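Local coordinates for protein probable mRNA-capping enzyme (Acanthamoeba polyphaga mimivirus, PDB 3BGY) that probably caps viral mRNA, this chain being its N-terminal tunnel-type RNA triphosphatase domain, which removes the terminal phosphate from 5'-triphosphate RNA ends, at residues R187-D192 against E210-L215; V40-I45 against N230-I235; N64-N69 against Y178-N183; N21-M26 against I142-T147. One frame throughout, in Å; residues are numbered along the deposited sequence.

Interaction 1 of 4, residues R187-D192 against E210-L215; sequences RIDITD and ELELEL
Arg187 CG lies anti to the backbone N (chi1 -169°), and a bend at chi3 (79°) sets NE; the guanidinium lies beside Glu214. It grips Asp189 side-on in a salt bridge. Arg187 NE donates to Asp189 OD1 at 2.9 Å. Arg187 NH2 donates to Asp189 OD2 at 2.8 Å. Both lie close to the guanidinium plane. Glu214 approaches the same group at its edge. The salt bridge from Arg187 NH2 to Glu214 OE1, at 3.3 Å, is weak, and doubtful because Glu214 is modelled in two conformers. A water links Arg187 NH1 to Leu215 O. A further water contacts Thr191 OG1, Glu210 O and Glu212 OE1. The other face is apolar: Ile188 CD1 meets Leu213 CD1 at 3.6 Å in one Leu213 conformer, and Ile188 CG2 meets Leu211 CD1 at 3.8 Å. Antiparallel backbone bonds join Arg187 to Glu214, Asp189 to Glu212 and Thr191 to Glu210. The row of glutamates is consistent with the acidic tunnel lining of this enzyme class. The two strands form a hairpin in the barrel wall. Strand 169-183 flanks it on one side and strand 36-42 on the other, while helices 47-60 and 221-235 cover the face of Ile188 and Leu213.

Interaction 2 of 4, residues V40-I45 against N230-I235; sequences VSFKNI and NVFMII
Phe42 meets Val231, Phe232 and Ile235 of helix 221-235. Val231 CG1 sits over one face of its ring, 3.7 Å from Phe42 CZ, in a CH-pi contact offset toward the rim. The edge of Phe42 faces the ring of Phe232. Phe42 CE2 comes within 3.7 Å of Phe232 CE2, the centroids are 5.1 Å apart and the planes stand at 59°, an edge-to-face pair. Ile235 CD1 approaches Phe42 CD2 obliquely at 3.9 Å. It also lies 4.3 Å from Ile45 CD1. Ile235 CG1, between backbone N and carbonyl carbon (chi1 69°), is the branch that carries this CD1 to Phe42. Val231 and Ile235 are one helical turn apart, with the helical bond from Ile235 N to Val231 O between them. No hydrogen bond crosses the contact. In the next shell, Phe42 is fixed in the sheet by backbone bonding to Leu211 and also touches Ile142 and Leu228. The ring of Phe232 meets that of Trp140. Val231 packs on Tyr57 and Leu211. The arrangement is that of a C-terminal helix laid against the outside of a closed antiparallel barrel, here the tunnel fold of the triphosphatase domain.

Interaction 3 of 4, residues N64-N69 against Y178-N183; sequences NKIESN and YSFTIN. With ACT (acetate ion), chain E.
Ile66 and Phe180 lie side by side and point the same way from neighbouring strands. Ile66 CG2 approaches Phe180 CE1 at 3.9 Å, and Ile66 CG1 is as near to CD1 of the same ring. CG2 comes to the ring obliquely. Two residues along, on the same face, Ser68 CB touches Tyr178 CD2 at 3.8 Å, again obliquely. The OG of Ser68 stands between its backbone N and carbonyl carbon (chi1 53°). There Ser68 OG lies 2.5 Å from OXT of an acetate ion, so short that the detail is doubtful; the ion is probably from the crystallisation liquor. Glu67 and Ser179 leave the sheet on the other face. Ser179 OG turns to Asp189 OD1 on the next strand, and a water also donates to it at 3.0 Å. A second water donates to Lys65 O and lies 2.7 Å from Thr181 OG1. Lys65 CB rests 3.6 Å from Thr181 O at the start of the pairing.

Three backbone bonds join the two segments. Thr181 N donates to Lys65 O at 2.9 Å and at 174°, close to straight. Glu67 and Ser179 exchange a pair of bonds, the one from Ser179 N to Glu67 O being 2.7 Å long. Helix 47-60 packs on the face of Tyr178 and Phe180, where Tyr57 meets the Phe180 ring.

Ile66 and Phe180 make the apolar contact, with Ser68 and Tyr178 on the same face; Glu67, Ser179 and waters are on the other. Across the contact the strands are held by backbone bonds, with no salt bridge between side chains.

Interaction 4 of 4, residues N21-M26 against I142-T147; sequences NEIVEM and ITIKST
Met26 reaches from helix 17-32 to strand 142-152 at Ile144 and Ser146. Its CB points toward the strand. CG lies anti to the carbonyl carbon (chi1 -71°), and SD continues the chain in extended form. Met26 SD then comes to 4.5 Å from Ile144 CG2. A bend at chi3 (72°) swings CE toward the strand backbone, and this methyl makes the main contact. Met26 CE lies 3.8 Å from Ser146 N. In the conformer given for Ser146, its CB is also close to the methyl. Met26 CE also lies 4.0 Å from Ile144 CG2, and the carbonyl O of Ile144 is equally near. The methyl therefore rests on the peptide units between Ile144 and Ser146.

Ile23 is one turn earlier on the same helix. Ile23 CD1 meets Ile144 CG1 at 4.0 Å, and the two side chains cross at about a right angle. Ile144 is thus touched at two branches, CG1 by Ile23 and CG2 by Met26.

Helix 17-32 lies here on the outer side of the barrel. Its short segment runs at 29° to strand 142-147, with a closest approach of 10.0 Å between the axes of the two short segments. Ile135 on strand 122-136 touches both Ile23 and Ile144, and Ile221 of helix 221-235 also packs on Ile23.

No hydrogen bond passes between the helix and the strand segment. The strand's backbone polar groups pair within the sheet instead: Ile144 with Ile135, Ser146 with Lys133. The contact is one of shape and van der Waals packing, in which a thioether methyl and isoleucine branches meet a sheet whose backbone is already bonded.

How the interactions relate
All four contacts reach one closed antiparallel barrel. Interactions 1 and 3 share adjoining strands: Phe180 N is 2.8 Å from Ile188 O, and Ser179 OG is 2.9 Å from Asp189 OD1. Interactions 1 and 2 meet where Phe42 N lies 2.9 Å from Leu211 O. Ile188 CD1 also packs on Val231 CG2. Interaction 2 continues into interaction 4 through Ser41 N and Thr143 O, 2.9 Å apart. Interactions 3 and 4 do not touch, and their centres are about 24 Å apart. Arg187, Asp189, Glu210, Glu212 and Glu214 of interaction 1 probably face the barrel interior, consistent with the catalytic tunnel. Interactions 2 and 4 attach helices to its outside.

Interaction 1 of 4, residues R187-D192 against E210-L215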
# COMPACT_ATOMS: atom_id res chain seq x y z
N ARG A 187 3.34 10.72 5.31
CA ARG A 187 3.94 9.56 5.97
C ARG A 187 4.83 8.81 4.98
O ARG A 187 4.49 8.73 3.80
CB ARG A 187 2.78 8.68 6.43
CG ARG A 187 3.14 7.55 7.36
CD ARG A 187 1.87 6.75 7.73
NE ARG A 187 1.53 5.86 6.61
CZ ARG A 187 0.46 5.96 5.84
NH1 ARG A 187 -0.44 6.92 6.05
NH2 ARG A 187 0.35 5.18 4.77
N ILE A 188 5.98 8.35 5.46
CA ILE A 188 6.90 7.56 4.64
C ILE A 188 6.66 6.09 5.01
O ILE A 188 6.72 5.76 6.18
CB ILE A 188 8.38 7.92 4.95
CG1 ILE A 188 8.73 9.32 4.39
CG2 ILE A 188 9.36 6.85 4.33
CD1 ILE A 188 8.96 9.39 2.87
N ASP A 189 6.35 5.25 4.02
CA ASP A 189 6.16 3.80 4.26
C ASP A 189 7.27 3.07 3.54
O ASP A 189 7.50 3.32 2.36
CB ASP A 189 4.85 3.28 3.67
CG ASP A 189 3.62 3.79 4.40
OD1 ASP A 189 3.74 4.26 5.56
OD2 ASP A 189 2.54 3.68 3.80
N ILE A 190 7.99 2.22 4.25
CA ILE A 190 9.06 1.43 3.62
C ILE A 190 8.74 -0.00 3.99
O ILE A 190 8.62 -0.34 5.17
CB ILE A 190 10.50 1.89 4.05
CG1 ILE A 190 11.59 1.06 3.37
CG2 ILE A 190 10.71 1.80 5.52
CD1 ILE A 190 11.90 1.40 1.98
N THR A 191 8.71 -0.86 2.98
CA THR A 191 8.25 -2.23 3.21
C THR A 191 9.09 -3.33 2.58
O THR A 191 9.56 -3.18 1.46
CB THR A 191 6.80 -2.36 2.63
OG1 THR A 191 5.98 -1.28 3.08
CG2 THR A 191 6.13 -3.65 3.08
N ASP A 192 9.29 -4.40 3.35
CA ASP A 192 9.99 -5.61 2.89
C ASP A 192 8.78 -6.48 2.50
O ASP A 192 7.96 -6.84 3.36
CB ASP A 192 10.78 -6.20 4.07
CG ASP A 192 11.30 -7.61 3.81
OD1 ASP A 192 10.69 -8.39 3.05
OD2 ASP A 192 12.32 -7.98 4.43
N GLU A 210 9.78 -1.82 -1.16
CA GLU A 210 8.92 -0.75 -1.66
C GLU A 210 8.99 0.47 -0.77
O GLU A 210 8.95 0.34 0.45
CB GLU A 210 7.47 -1.28 -1.76
CG GLU A 210 7.35 -2.35 -2.86
CD GLU A 210 6.00 -3.01 -3.01
OE1 GLU A 210 5.06 -2.68 -2.27
OE2 GLU A 210 5.90 -3.89 -3.90
N LEU A 211 9.05 1.65 -1.38
CA LEU A 211 9.15 2.92 -0.64
C LEU A 211 8.12 3.88 -1.20
O LEU A 211 8.04 4.09 -2.42
CB LEU A 211 10.53 3.57 -0.81
CG LEU A 211 10.75 5.00 -0.26
CD1 LEU A 211 10.63 5.03 1.26
CD2 LEU A 211 12.13 5.51 -0.68
N GLU A 212 7.30 4.44 -0.32
CA GLU A 212 6.31 5.40 -0.79
C GLU A 212 6.15 6.56 0.16
O GLU A 212 6.44 6.44 1.33
CB GLU A 212 4.90 4.79 -0.85
CG GLU A 212 4.68 3.62 -1.78
CD GLU A 212 4.79 2.29 -1.06
OE1 GLU A 212 4.44 2.20 0.14
OE2 GLU A 212 5.22 1.33 -1.71
N LEU A 213 5.77 7.71 -0.39
CA LEU A 213 5.43 8.88 0.42
C LEU A 213 3.92 9.01 0.20
O LEU A 213 3.48 9.34 -0.90
CB LEU A 213 6.16 10.16 -0.04
CG LEU A 213 5.66 11.44 0.66
CD1 LEU A 213 6.11 11.46 2.11
CD2 LEU A 213 6.15 12.68 -0.06
N GLU A 214 3.13 8.72 1.24
CA GLU A 214 1.67 8.80 1.14
C GLU A 214 1.13 10.01 1.89
O GLU A 214 1.57 10.30 3.00
CB GLU A 214 1.00 7.52 1.69
CG GLU A 214 1.66 6.22 1.28
CD GLU A 214 0.69 5.10 0.99
OE1 GLU A 214 -0.42 5.07 1.56
OE2 GLU A 214 1.06 4.22 0.18
N LEU A 215 0.16 10.70 1.29
CA LEU A 215 -0.45 11.88 1.92
C LEU A 215 -1.54 11.45 2.91
O LEU A 215 -2.20 10.40 2.73
CB LEU A 215 -1.07 12.83 0.88
CG LEU A 215 -0.02 13.45 -0.04
CD1 LEU A 215 -0.73 14.44 -0.91
CD2 LEU A 215 1.10 14.13 0.71
O HOH W 1 -2.75 8.23 4.37
O HOH W 2 -1.54 3.09 3.05
O HOH W 3 1.92 2.30 1.57
O HOH W 4 6.15 0.76 1.45

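Interaction 2 of 4, residues V40-I45 against N230-I235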
# COMPACT_ATOMS: atom_id res chain seq x y z
N VAL A 40 3.29 8.63 -3.74
CA VAL A 40 4.44 8.75 -4.66
C VAL A 40 5.25 7.49 -4.39
O VAL A 40 5.73 7.29 -3.28
CB VAL A 40 5.28 10.00 -4.43
CG1 VAL A 40 6.39 10.07 -5.50
CG2 VAL A 40 4.41 11.25 -4.54
N SER A 41 5.40 6.65 -5.41
CA SER A 41 6.12 5.39 -5.29
C SER A 41 7.53 5.54 -5.86
O SER A 41 7.70 5.96 -7.00
CB SER A 41 5.35 4.27 -6.02
OG SER A 41 6.09 3.06 -6.08
N PHE A 42 8.54 5.23 -5.04
CA PHE A 42 9.94 5.32 -5.44
C PHE A 42 10.38 3.99 -6.00
O PHE A 42 10.16 2.96 -5.38
CB PHE A 42 10.84 5.73 -4.28
CG PHE A 42 10.63 7.14 -3.83
CD1 PHE A 42 9.51 7.49 -3.07
CD2 PHE A 42 11.55 8.15 -4.21
CE1 PHE A 42 9.29 8.86 -2.68
CE2 PHE A 42 11.33 9.52 -3.81
CZ PHE A 42 10.20 9.85 -3.06
N LYS A 43 10.94 4.01 -7.21
CA LYS A 43 11.37 2.76 -7.85
C LYS A 43 12.83 2.42 -7.59
O LYS A 43 13.57 3.22 -7.04
CB LYS A 43 11.09 2.82 -9.36
CG LYS A 43 9.65 3.22 -9.75
CD LYS A 43 8.60 2.31 -9.11
CE LYS A 43 7.19 2.74 -9.41
NZ LYS A 43 6.18 1.95 -8.64
N ASN A 44 13.20 1.17 -7.92
CA ASN A 44 14.57 0.64 -7.77
C ASN A 44 15.10 0.64 -6.36
O ASN A 44 16.21 1.11 -6.09
CB ASN A 44 15.56 1.39 -8.68
CG ASN A 44 15.22 1.24 -10.13
OD1 ASN A 44 14.63 0.25 -10.54
ND2 ASN A 44 15.60 2.25 -10.92
N ILE A 45 14.22 0.28 -5.41
CA ILE A 45 14.64 0.19 -4.02
C ILE A 45 15.06 -1.26 -3.77
O ILE A 45 14.29 -2.19 -4.02
CB ILE A 45 13.49 0.58 -3.05
CG1 ILE A 45 12.97 2.00 -3.35
CG2 ILE A 45 13.96 0.41 -1.59
CD1 ILE A 45 14.00 3.10 -3.33
N ASN A 230 14.00 15.63 -0.50
CA ASN A 230 14.62 15.15 0.74
C ASN A 230 14.83 13.63 0.70
O ASN A 230 15.91 13.14 1.06
CB ASN A 230 13.77 15.53 1.96
CG ASN A 230 13.87 17.00 2.34
OD1 ASN A 230 14.75 17.73 1.88
ND2 ASN A 230 12.96 17.44 3.20
N VAL A 231 13.82 12.91 0.20
CA VAL A 231 13.92 11.44 0.09
C VAL A 231 14.98 11.04 -0.96
O VAL A 231 15.80 10.13 -0.71
CB VAL A 231 12.55 10.80 -0.28
CG1 VAL A 231 12.67 9.28 -0.36
CG2 VAL A 231 11.50 11.20 0.73
N PHE A 232 15.00 11.75 -2.10
CA PHE A 232 16.01 11.49 -3.13
C PHE A 232 17.43 11.74 -2.63
O PHE A 232 18.35 11.04 -3.02
CB PHE A 232 15.77 12.31 -4.40
CG PHE A 232 14.78 11.67 -5.34
CD1 PHE A 232 15.07 10.42 -5.94
CD2 PHE A 232 13.56 12.30 -5.62
CE1 PHE A 232 14.14 9.80 -6.81
CE2 PHE A 232 12.62 11.69 -6.49
CZ PHE A 232 12.92 10.44 -7.08
N MET A 233 17.59 12.69 -1.70
CA MET A 233 18.91 12.96 -1.12
C MET A 233 19.40 11.79 -0.26
O MET A 233 20.62 11.55 -0.12
CB MET A 233 18.88 14.25 -0.31
CG MET A 233 18.97 15.50 -1.18
SD MET A 233 18.89 16.99 -0.18
CE MET A 233 20.36 16.79 0.91
N ILE A 234 18.46 11.02 0.27
CA ILE A 234 18.82 9.86 1.07
C ILE A 234 19.14 8.66 0.15
O ILE A 234 20.21 8.07 0.27
CB ILE A 234 17.70 9.47 2.09
CG1 ILE A 234 17.38 10.65 3.00
CG2 ILE A 234 18.16 8.31 2.96
CD1 ILE A 234 15.94 10.68 3.44
N ILE A 235 18.26 8.36 -0.80
CA ILE A 235 18.47 7.20 -1.67
C ILE A 235 19.62 7.29 -2.68
O ILE A 235 20.19 6.27 -3.04
CB ILE A 235 17.16 6.66 -2.33
CG1 ILE A 235 16.58 7.62 -3.35
CG2 ILE A 235 16.11 6.44 -1.27
CD1 ILE A 235 15.33 7.08 -4.07

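Interaction 3 of 4, residues N64-N69 against Y178-N183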
# COMPACT_ATOMS: atom_id res chain seq x y z
N ASN A 64 6.86 7.94 18.96
CA ASN A 64 5.40 8.00 18.87
C ASN A 64 4.90 8.13 17.43
O ASN A 64 3.74 7.88 17.15
CB ASN A 64 4.82 9.21 19.64
CG ASN A 64 4.79 9.02 21.16
OD1 ASN A 64 4.59 7.93 21.67
ND2 ASN A 64 4.92 10.13 21.87
N LYS A 65 5.81 8.51 16.53
CA LYS A 65 5.47 8.70 15.13
C LYS A 65 5.99 7.57 14.24
O LYS A 65 5.95 7.70 13.00
CB LYS A 65 6.01 10.07 14.68
CG LYS A 65 5.44 11.24 15.50
CD LYS A 65 3.97 11.42 15.25
CE LYS A 65 3.40 12.62 16.00
NZ LYS A 65 1.93 12.68 15.86
N ILE A 66 6.48 6.49 14.86
CA ILE A 66 6.96 5.31 14.12
C ILE A 66 5.96 4.18 14.36
O ILE A 66 5.51 3.95 15.48
CB ILE A 66 8.37 4.81 14.60
CG1 ILE A 66 9.43 5.90 14.46
CG2 ILE A 66 8.80 3.58 13.79
CD1 ILE A 66 10.81 5.56 15.02
N GLU A 67 5.60 3.48 13.30
CA GLU A 67 4.69 2.34 13.44
C GLU A 67 5.32 1.22 12.60
O GLU A 67 5.75 1.45 11.46
CB GLU A 67 3.30 2.68 12.91
CG GLU A 67 2.23 1.63 13.21
CD GLU A 67 0.88 1.99 12.61
OE1 GLU A 67 0.27 2.97 13.08
OE2 GLU A 67 0.45 1.30 11.65
N SER A 68 5.45 0.03 13.18
CA SER A 68 6.01 -1.07 12.41
C SER A 68 5.12 -2.27 12.58
O SER A 68 4.59 -2.50 13.66
CB SER A 68 7.46 -1.40 12.79
OG SER A 68 7.61 -1.60 14.17
N ASN A 69 4.84 -2.96 11.48
CA ASN A 69 3.94 -4.12 11.55
C ASN A 69 4.34 -5.20 10.58
O ASN A 69 4.82 -4.91 9.50
CB ASN A 69 2.51 -3.74 11.14
CG ASN A 69 1.80 -2.88 12.16
OD1 ASN A 69 1.50 -3.33 13.27
ND2 ASN A 69 1.52 -1.64 11.79
N TYR A 178 7.48 -0.37 7.88
CA TYR A 178 7.89 0.65 8.84
C TYR A 178 7.23 1.91 8.28
O TYR A 178 7.40 2.23 7.10
CB TYR A 178 9.40 0.83 8.88
CG TYR A 178 10.16 -0.39 9.31
CD1 TYR A 178 10.49 -1.38 8.37
CD2 TYR A 178 10.51 -0.59 10.65
CE1 TYR A 178 11.16 -2.57 8.76
CE2 TYR A 178 11.18 -1.78 11.06
CZ TYR A 178 11.50 -2.76 10.11
OH TYR A 178 12.12 -3.93 10.49
N SER A 179 6.44 2.60 9.12
CA SER A 179 5.75 3.82 8.72
C SER A 179 6.21 4.97 9.58
O SER A 179 6.24 4.89 10.81
CB SER A 179 4.23 3.67 8.84
OG SER A 179 3.75 2.65 7.96
N PHE A 180 6.64 6.05 8.92
CA PHE A 180 7.14 7.20 9.65
C PHE A 180 6.26 8.40 9.37
O PHE A 180 6.21 8.88 8.25
CB PHE A 180 8.58 7.48 9.23
CG PHE A 180 9.48 6.29 9.41
CD1 PHE A 180 10.08 6.04 10.64
CD2 PHE A 180 9.72 5.41 8.33
CE1 PHE A 180 10.91 4.92 10.84
CE2 PHE A 180 10.56 4.28 8.51
CZ PHE A 180 11.16 4.03 9.78
N THR A 181 5.56 8.89 10.39
CA THR A 181 4.69 10.05 10.20
C THR A 181 5.58 11.29 10.34
O THR A 181 5.92 11.70 11.43
CB THR A 181 3.50 10.02 11.22
OG1 THR A 181 2.70 8.87 10.96
CG2 THR A 181 2.61 11.26 11.02
N ILE A 182 6.02 11.82 9.20
CA ILE A 182 6.95 12.94 9.22
C ILE A 182 6.38 14.30 9.64
O ILE A 182 7.11 15.14 10.16
CB ILE A 182 7.78 12.99 7.91
CG1 ILE A 182 6.87 13.03 6.69
CG2 ILE A 182 8.73 11.76 7.83
CD1 ILE A 182 7.63 13.33 5.38
N ASN A 183 5.09 14.49 9.41
CA ASN A 183 4.34 15.68 9.80
C ASN A 183 2.88 15.31 9.74
O ASN A 183 2.54 14.18 9.37
CB ASN A 183 4.68 16.94 8.94
CG ASN A 183 4.53 16.70 7.44
OD1 ASN A 183 3.49 16.24 6.96
ND2 ASN A 183 5.55 17.06 6.68
C ACT E . 5.58 -2.57 16.68
O ACT E . 4.25 -2.77 16.74
OXT ACT E . 6.19 -2.91 15.71
CH3 ACT E . 6.30 -1.94 17.83
O HOH W 5 3.58 6.36 11.57
O HOH W 6 3.32 0.12 9.51

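Interaction 4 of 4, residues N21-M26 against I142-T147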
# COMPACT_ATOMS: atom_id res chain seq x y z
N ASN A 21 1.33 20.79 -13.46
CA ASN A 21 -0.10 21.10 -13.61
C ASN A 21 -1.04 19.90 -13.46
O ASN A 21 -2.12 20.01 -12.85
CB ASN A 21 -0.33 21.83 -14.95
CG ASN A 21 0.30 23.22 -14.94
OD1 ASN A 21 0.50 23.80 -13.88
ND2 ASN A 21 0.58 23.77 -16.13
N GLU A 22 -0.60 18.75 -13.94
CA GLU A 22 -1.39 17.53 -13.83
C GLU A 22 -1.44 17.04 -12.38
O GLU A 22 -2.49 16.63 -11.92
CB GLU A 22 -0.83 16.44 -14.75
CG GLU A 22 -1.18 16.68 -16.21
CD GLU A 22 -0.80 15.52 -17.13
OE1 GLU A 22 -0.49 14.40 -16.63
OE2 GLU A 22 -0.84 15.72 -18.38
N ILE A 23 -0.32 17.17 -11.66
CA ILE A 23 -0.24 16.75 -10.25
C ILE A 23 -1.09 17.69 -9.38
O ILE A 23 -1.73 17.25 -8.43
CB ILE A 23 1.23 16.68 -9.77
CG1 ILE A 23 1.90 15.53 -10.51
CG2 ILE A 23 1.35 16.37 -8.25
CD1 ILE A 23 3.41 15.55 -10.51
N VAL A 24 -1.10 18.99 -9.70
CA VAL A 24 -1.97 19.94 -8.95
C VAL A 24 -3.44 19.51 -9.06
O VAL A 24 -4.16 19.49 -8.07
CB VAL A 24 -1.70 21.42 -9.44
CG1 VAL A 24 -2.78 22.40 -8.94
CG2 VAL A 24 -0.36 21.84 -8.94
N GLU A 25 -3.88 19.08 -10.24
CA GLU A 25 -5.25 18.61 -10.43
C GLU A 25 -5.50 17.33 -9.63
O GLU A 25 -6.54 17.21 -8.99
CB GLU A 25 -5.57 18.37 -11.91
CG GLU A 25 -5.38 19.63 -12.76
CD GLU A 25 -5.88 19.48 -14.19
OE1 GLU A 25 -5.37 18.58 -14.91
OE2 GLU A 25 -6.76 20.27 -14.58
N MET A 26 -4.50 16.43 -9.61
CA MET A 26 -4.60 15.17 -8.86
C MET A 26 -4.70 15.45 -7.38
O MET A 26 -5.44 14.78 -6.67
CB MET A 26 -3.40 14.25 -9.12
CG MET A 26 -3.37 13.65 -10.48
SD MET A 26 -1.80 12.81 -10.76
CE MET A 26 -2.01 11.38 -9.70
N ILE A 142 10.25 7.76 -10.08
CA ILE A 142 9.03 7.76 -9.26
C ILE A 142 7.79 7.79 -10.09
O ILE A 142 7.82 8.17 -11.27
CB ILE A 142 8.90 9.02 -8.34
CG1 ILE A 142 9.19 10.33 -9.08
CG2 ILE A 142 9.72 8.87 -7.13
CD1 ILE A 142 8.82 11.59 -8.34
N THR A 143 6.70 7.31 -9.49
CA THR A 143 5.40 7.38 -10.11
C THR A 143 4.49 8.08 -9.12
O THR A 143 4.73 8.01 -7.92
CB THR A 143 4.79 6.04 -10.55
OG1 THR A 143 4.63 5.16 -9.43
CG2 THR A 143 5.64 5.37 -11.61
N ILE A 144 3.52 8.84 -9.61
CA ILE A 144 2.58 9.53 -8.72
C ILE A 144 1.26 8.81 -9.02
O ILE A 144 0.85 8.69 -10.17
CB ILE A 144 2.40 11.03 -9.09
CG1 ILE A 144 3.73 11.75 -9.39
CG2 ILE A 144 1.61 11.74 -8.02
CD1 ILE A 144 4.62 12.03 -8.24
N LYS A 145 0.55 8.38 -7.98
CA LYS A 145 -0.68 7.63 -8.19
C LYS A 145 -1.78 8.08 -7.27
O LYS A 145 -1.52 8.39 -6.10
CB LYS A 145 -0.41 6.13 -7.91
CG LYS A 145 -1.54 5.12 -8.17
CD LYS A 145 -1.18 3.75 -7.57
CE LYS A 145 -2.17 2.65 -7.97
NZ LYS A 145 -1.90 1.36 -7.25
N SER A 146 -2.97 8.17 -7.83
CA SER A 146 -4.14 8.48 -7.04
C SER A 146 -4.99 7.25 -7.29
O SER A 146 -4.99 6.71 -8.41
CB SER A 146 -4.86 9.72 -7.56
OG SER A 146 -5.84 10.15 -6.63
N THR A 147 -5.52 6.68 -6.21
CA THR A 147 -6.42 5.55 -6.36
C THR A 147 -7.52 5.50 -5.31
O THR A 147 -7.34 5.97 -4.18
CB THR A 147 -5.64 4.21 -6.44
OG1 THR A 147 -6.51 3.17 -6.89
CG2 THR A 147 -5.00 3.85 -5.12